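Lin1909 protein (Listeria innocua, PDB 3FIJ) is of unknown function but binds manganese and may act as a gamma-glutamyl-gamma-aminobutyrate hydrolase of the class I glutamine amidotransferase type. Local coordinates at residues A[30-33]-A[34-37]; A[146-149]-A[150-153]; A[94-97]-A[98-102]. All coordinates share one frame; numbering follows the deposited sequence.

Contact 1: residues A[30-33]-A[34-37]; sequences QQRY and VDAI
D35 N donates to Q31 O at 2.8 Å, A36 N to R32 O at 3.0 Å and I37 N to Y33 O at 3.0 Å: three successive i to i+4 bonds that define the first turns of helix 31-40.

On this backbone, V34 leans over the carbonyls of the preceding turn. Its CG1 lies 3.5 Å from Q30 O and its CG2 3.3 Å from Q31 O, while the isopropyl group also packs against I9 and P44. D35 has CG beside its own backbone N (chi1 -68°), a torsion that folds the carboxylate back over the turn and brings D35 CG to 3.3 Å from Q31 O. The Q31 chain, bent at chi2, crosses D35 at about a right angle, with amide and carboxylate planes 67° apart. R32 behaves differently. D35 OD2 lies by R32 CA, and of the R32 side-chain atoms beyond it CG comes nearest, 4.0 Å from D35 OD2; the extended chain then carries the guanidinium off to a long, weak ion pair with E149. The Y33 ring has Q30 O in plane at its edge, and its hydroxyl is hydrogen-bonded to G69 N. The same ring touches H218 and E220, which belong to a probable Cys-His-Glu triad.

The bonds established across the two segments are thus the three main-chain ones from i to i+4, and they hold this turn together. R32 NE stays 5.5 Å from D35 OD2, too far for contact between charged atoms, so D35 and R32 interact at most through longer-range attraction.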
# COMPACT_ATOMS: atom_id res chain seq x y z
N GLN A 30 3.49 22.53 12.90
CA GLN A 30 4.33 21.91 11.88
C GLN A 30 5.34 22.87 11.26
O GLN A 30 5.33 24.08 11.50
CB GLN A 30 3.48 21.28 10.78
CG GLN A 30 3.18 19.82 11.01
CD GLN A 30 2.60 19.16 9.77
OE1 GLN A 30 3.22 19.17 8.70
NE2 GLN A 30 1.41 18.57 9.91
N GLN A 31 6.21 22.30 10.43
CA GLN A 31 7.30 23.00 9.78
C GLN A 31 6.98 24.31 9.08
O GLN A 31 7.67 25.31 9.28
CB GLN A 31 8.00 22.06 8.80
CG GLN A 31 9.24 22.67 8.18
CD GLN A 31 10.30 23.03 9.21
OE1 GLN A 31 11.17 23.87 8.95
NE2 GLN A 31 10.24 22.39 10.38
N ARG A 32 5.95 24.32 8.24
CA ARG A 32 5.65 25.54 7.52
C ARG A 32 5.27 26.71 8.41
O ARG A 32 5.43 27.86 8.01
CB ARG A 32 4.63 25.27 6.42
CG ARG A 32 5.22 24.28 5.40
CD ARG A 32 4.46 24.18 4.10
NE ARG A 32 4.92 23.02 3.34
CZ ARG A 32 4.36 22.57 2.23
NH1 ARG A 32 3.29 23.19 1.72
NH2 ARG A 32 4.85 21.49 1.62
N TYR A 33 4.81 26.44 9.62
CA TYR A 33 4.50 27.54 10.53
C TYR A 33 5.82 28.13 11.01
O TYR A 33 5.95 29.35 11.11
CB TYR A 33 3.67 27.08 11.73
CG TYR A 33 2.27 26.61 11.39
CD1 TYR A 33 2.02 25.26 11.13
CD2 TYR A 33 1.19 27.50 11.36
CE1 TYR A 33 0.73 24.81 10.85
CE2 TYR A 33 -0.11 27.05 11.09
CZ TYR A 33 -0.32 25.70 10.84
OH TYR A 33 -1.58 25.22 10.61
N VAL A 34 6.80 27.28 11.31
CA VAL A 34 8.10 27.79 11.76
C VAL A 34 8.81 28.48 10.60
O VAL A 34 9.54 29.45 10.81
CB VAL A 34 9.03 26.68 12.38
CG1 VAL A 34 8.21 25.52 12.90
CG2 VAL A 34 10.08 26.23 11.39
N ASP A 35 8.60 27.99 9.37
CA ASP A 35 9.22 28.63 8.20
C ASP A 35 8.69 30.05 8.14
O ASP A 35 9.43 31.01 7.98
CB ASP A 35 8.84 27.91 6.89
CG ASP A 35 9.44 26.52 6.77
OD1 ASP A 35 10.47 26.23 7.42
OD2 ASP A 35 8.88 25.71 6.00
N ALA A 36 7.37 30.18 8.26
CA ALA A 36 6.71 31.47 8.23
C ALA A 36 7.29 32.42 9.28
O ALA A 36 7.64 33.56 8.97
CB ALA A 36 5.22 31.29 8.44
N ILE A 37 7.38 31.96 10.51
CA ILE A 37 7.90 32.81 11.57
C ILE A 37 9.35 33.20 11.30
O ILE A 37 9.72 34.37 11.45
CB ILE A 37 7.81 32.11 12.94
CG1 ILE A 37 6.34 31.94 13.34
CG2 ILE A 37 8.58 32.91 13.99
CD1 ILE A 37 5.53 33.21 13.27

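Contact 2: residues A[146-149]-A[150-153]; sequences RVDE and QLGS
D148 and L151 are joined by one hydrogen bond, from L151 N to D148 O at 2.9 Å, and its N-H...O angle of 172° is almost straight. It closes a type I beta turn with E149 and Q150 at the two central positions. Bonds from outside pin the turn and the strand entry after it: N175 ND2 binds E149 O, and the amide of Q145 reaches both L151 O, through NE2, and S153 OG, through OE1.

Side-chain contacts of mixed polarity come next. D148 sets its CG between its backbone N and carbonyl carbon (chi1 77°), which swings the carboxylate over the residues that follow. The two oxygens then part company: D148 OD1 lies 3.2 Å from the methyl L151 CD1, and D148 OD2 comes to 3.6 Å from Q150 CB. The Q150 amide extends away from this point, its plane 83° from that of the carboxylate, so D148 touches the root of Q150 rather than its polar end.

Apolar contact is sparse. V147 splits its branches between two partners, CG1 lying 4.5 Å from L151 CB and CG2 4.2 Å from S153 CB. A second subunit adds to this surface, with its Y89 against V147 and its F90 against both D148 and L151.

The turn belongs to the loop between strands 129-130 and 154-158. Segment 150-153 leads into strand 154-158, next to the edge strand 172-174, where S153 shares backbone hydrogen bonds with V174. The S153 side chain lies about 4 Å from those of H154 and S176, both manganese ligands.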
# COMPACT_ATOMS: atom_id res chain seq x y z
N ARG A 146 -9.78 20.63 -2.84
CA ARG A 146 -9.03 19.56 -3.46
C ARG A 146 -7.89 20.20 -4.25
O ARG A 146 -6.90 19.54 -4.56
CB ARG A 146 -9.93 18.72 -4.38
CG ARG A 146 -10.99 17.93 -3.63
CD ARG A 146 -10.36 17.20 -2.44
NE ARG A 146 -11.34 16.51 -1.60
CZ ARG A 146 -11.08 16.05 -0.37
NH1 ARG A 146 -9.87 16.22 0.16
NH2 ARG A 146 -12.03 15.43 0.33
N VAL A 147 -8.05 21.48 -4.57
CA VAL A 147 -7.02 22.25 -5.26
C VAL A 147 -5.87 22.08 -4.31
O VAL A 147 -6.09 21.93 -3.11
CB VAL A 147 -7.36 23.73 -5.29
CG1 VAL A 147 -6.51 24.44 -6.34
CG2 VAL A 147 -8.83 23.92 -5.52
N ASP A 148 -4.63 22.12 -4.80
CA ASP A 148 -3.54 21.93 -3.86
C ASP A 148 -3.49 23.05 -2.81
O ASP A 148 -3.66 24.23 -3.10
CB ASP A 148 -2.21 21.76 -4.59
CG ASP A 148 -1.65 23.04 -5.10
OD1 ASP A 148 -2.33 23.69 -5.93
OD2 ASP A 148 -0.54 23.39 -4.66
N GLU A 149 -3.29 22.61 -1.57
CA GLU A 149 -3.24 23.44 -0.37
C GLU A 149 -2.58 24.79 -0.46
O GLU A 149 -2.95 25.72 0.26
CB GLU A 149 -2.57 22.64 0.75
CG GLU A 149 -1.26 22.01 0.32
CD GLU A 149 -0.60 21.23 1.44
OE1 GLU A 149 -1.32 20.49 2.15
OE2 GLU A 149 0.63 21.35 1.60
N GLN A 150 -1.61 24.92 -1.35
CA GLN A 150 -0.87 26.16 -1.49
C GLN A 150 -1.65 27.31 -2.15
O GLN A 150 -1.33 28.48 -1.93
CB GLN A 150 0.43 25.84 -2.25
CG GLN A 150 1.54 26.84 -2.12
CD GLN A 150 2.90 26.24 -2.47
OE1 GLN A 150 3.03 25.51 -3.45
NE2 GLN A 150 3.91 26.55 -1.66
N LEU A 151 -2.68 26.98 -2.92
CA LEU A 151 -3.45 28.02 -3.61
C LEU A 151 -4.83 28.31 -3.01
O LEU A 151 -5.45 27.45 -2.40
CB LEU A 151 -3.61 27.63 -5.08
CG LEU A 151 -2.31 27.21 -5.79
CD1 LEU A 151 -2.64 26.64 -7.15
CD2 LEU A 151 -1.39 28.41 -5.92
N GLY A 152 -5.29 29.55 -3.19
CA GLY A 152 -6.60 29.94 -2.68
C GLY A 152 -7.69 29.20 -3.43
O GLY A 152 -7.46 28.73 -4.55
N SER A 153 -8.87 29.08 -2.83
CA SER A 153 -9.96 28.37 -3.48
C SER A 153 -11.30 29.09 -3.42
O SER A 153 -12.08 29.04 -4.37
CB SER A 153 -10.11 26.96 -2.88
OG SER A 153 -10.43 27.02 -1.50

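Contact 3: residues A[94-97]-A[98-102]; sequences DSYE and IALVR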
# COMPACT_ATOMS: atom_id res chain seq x y z
N ASP A 94 -6.58 20.68 23.49
CA ASP A 94 -7.58 21.72 23.65
C ASP A 94 -7.48 22.40 25.00
O ASP A 94 -7.50 23.62 25.09
CB ASP A 94 -8.97 21.13 23.44
CG ASP A 94 -9.15 20.59 22.04
OD1 ASP A 94 -8.80 21.32 21.08
OD2 ASP A 94 -9.65 19.45 21.88
N SER A 95 -7.37 21.60 26.06
CA SER A 95 -7.25 22.14 27.41
C SER A 95 -6.01 23.00 27.56
O SER A 95 -6.08 24.12 28.09
CB SER A 95 -7.19 21.00 28.44
OG SER A 95 -8.38 20.25 28.43
N TYR A 96 -4.88 22.48 27.09
CA TYR A 96 -3.62 23.20 27.18
C TYR A 96 -3.68 24.51 26.40
O TYR A 96 -3.30 25.56 26.92
CB TYR A 96 -2.46 22.34 26.66
CG TYR A 96 -1.12 22.99 26.88
CD1 TYR A 96 -0.71 23.38 28.16
CD2 TYR A 96 -0.25 23.22 25.81
CE1 TYR A 96 0.53 24.00 28.37
CE2 TYR A 96 1.00 23.84 26.00
CZ TYR A 96 1.38 24.22 27.29
OH TYR A 96 2.60 24.82 27.50
N GLU A 97 -4.15 24.45 25.16
CA GLU A 97 -4.25 25.66 24.35
C GLU A 97 -5.22 26.65 25.00
O GLU A 97 -4.95 27.85 25.03
CB GLU A 97 -4.68 25.32 22.92
CG GLU A 97 -3.67 24.47 22.19
CD GLU A 97 -3.88 24.42 20.69
OE1 GLU A 97 -5.03 24.38 20.24
OE2 GLU A 97 -2.88 24.41 19.96
N ILE A 98 -6.34 26.16 25.52
CA ILE A 98 -7.29 27.05 26.19
C ILE A 98 -6.49 27.80 27.25
O ILE A 98 -6.51 29.03 27.31
CB ILE A 98 -8.43 26.27 26.91
CG1 ILE A 98 -9.29 25.51 25.90
CG2 ILE A 98 -9.28 27.24 27.72
CD1 ILE A 98 -10.05 26.37 24.95
N ALA A 99 -5.75 27.05 28.07
CA ALA A 99 -4.93 27.62 29.13
C ALA A 99 -3.91 28.60 28.55
O ALA A 99 -3.58 29.61 29.19
CB ALA A 99 -4.21 26.51 29.90
N LEU A 100 -3.41 28.32 27.36
CA LEU A 100 -2.43 29.20 26.71
C LEU A 100 -3.02 30.55 26.32
O LEU A 100 -2.43 31.58 26.63
CB LEU A 100 -1.82 28.55 25.46
CG LEU A 100 -0.77 27.43 25.57
CD1 LEU A 100 -0.36 26.98 24.16
CD2 LEU A 100 0.45 27.91 26.32
N VAL A 101 -4.18 30.56 25.65
CA VAL A 101 -4.76 31.84 25.24
C VAL A 101 -5.12 32.69 26.46
O VAL A 101 -4.92 33.91 26.45
CB VAL A 101 -6.02 31.69 24.32
CG1 VAL A 101 -5.83 30.52 23.36
CG2 VAL A 101 -7.27 31.56 25.13
N ARG A 102 -5.64 32.06 27.51
CA ARG A 102 -5.98 32.79 28.72
C ARG A 102 -4.74 33.42 29.35
O ARG A 102 -4.74 34.59 29.73
CB ARG A 102 -6.69 31.86 29.72
CG ARG A 102 -8.09 31.50 29.24
CD ARG A 102 -8.79 30.42 30.06
NE ARG A 102 -10.13 30.16 29.51
CZ ARG A 102 -10.97 29.24 29.96
NH1 ARG A 102 -10.63 28.46 30.98
NH2 ARG A 102 -12.15 29.09 29.37
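Y96 and L100 form an i to i+4 CH-pi pair, a buried contact within helix 91-106, which packs against helices 55-60 and 116-124. L100 CG sits over one face of the Y96 ring, 4.2 Å from the centroid and 17° off the ring normal. L100 covers the CE2-CZ side of the ring: L100 CD1 is 3.9 Å from Y96 CE2, and L100 CD2 is 3.9 Å from both Y96 CZ and Y96 OH. Y96 makes this possible by placing CG anti to its backbone N (chi1 -173°), beside the carbonyl that leads on towards L100.

The main chain links the same pair, L100 N binding Y96 O at 2.8 Å with a bent N-H...O angle of 138°. V101 N to E97 O, at 2.9 Å, is the next bond along the helix.

The surroundings differ by face. Y96 and L100 pack on A58, whereas E97 and V101 meet L67 and L120. Both D94 and E97 form salt bridges with R116, and E97 OE2 also binds R93 and T10, so the buried carboxylates have partners. Helix 91-106 connects the neighbouring parallel strands 64-67 and 111-114, a beta-alpha-beta crossover of the alpha/beta core of class I glutamine amidotransferases.

Each contact is a local one, so none closes a long loop; they follow in series along the chain, and none nests in or crosses another. Contact 1 comes first, on helix 31-40 between strands 6-10 and 43-47. Contact 3 follows on helix 91-106, between strands 64-67 and 111-114, its centre about 21 Å from that of contact 1 and with no touch between them. Contact 2 comes last, in the loop ahead of strand 154-158, across the chain's centre from contact 3. Only contacts 1 and 2 meet, R32 NH1 approaching E149 OE2 at 3.2 Å in a weak ion pair that joins helix 31-40 to the loop near the metal.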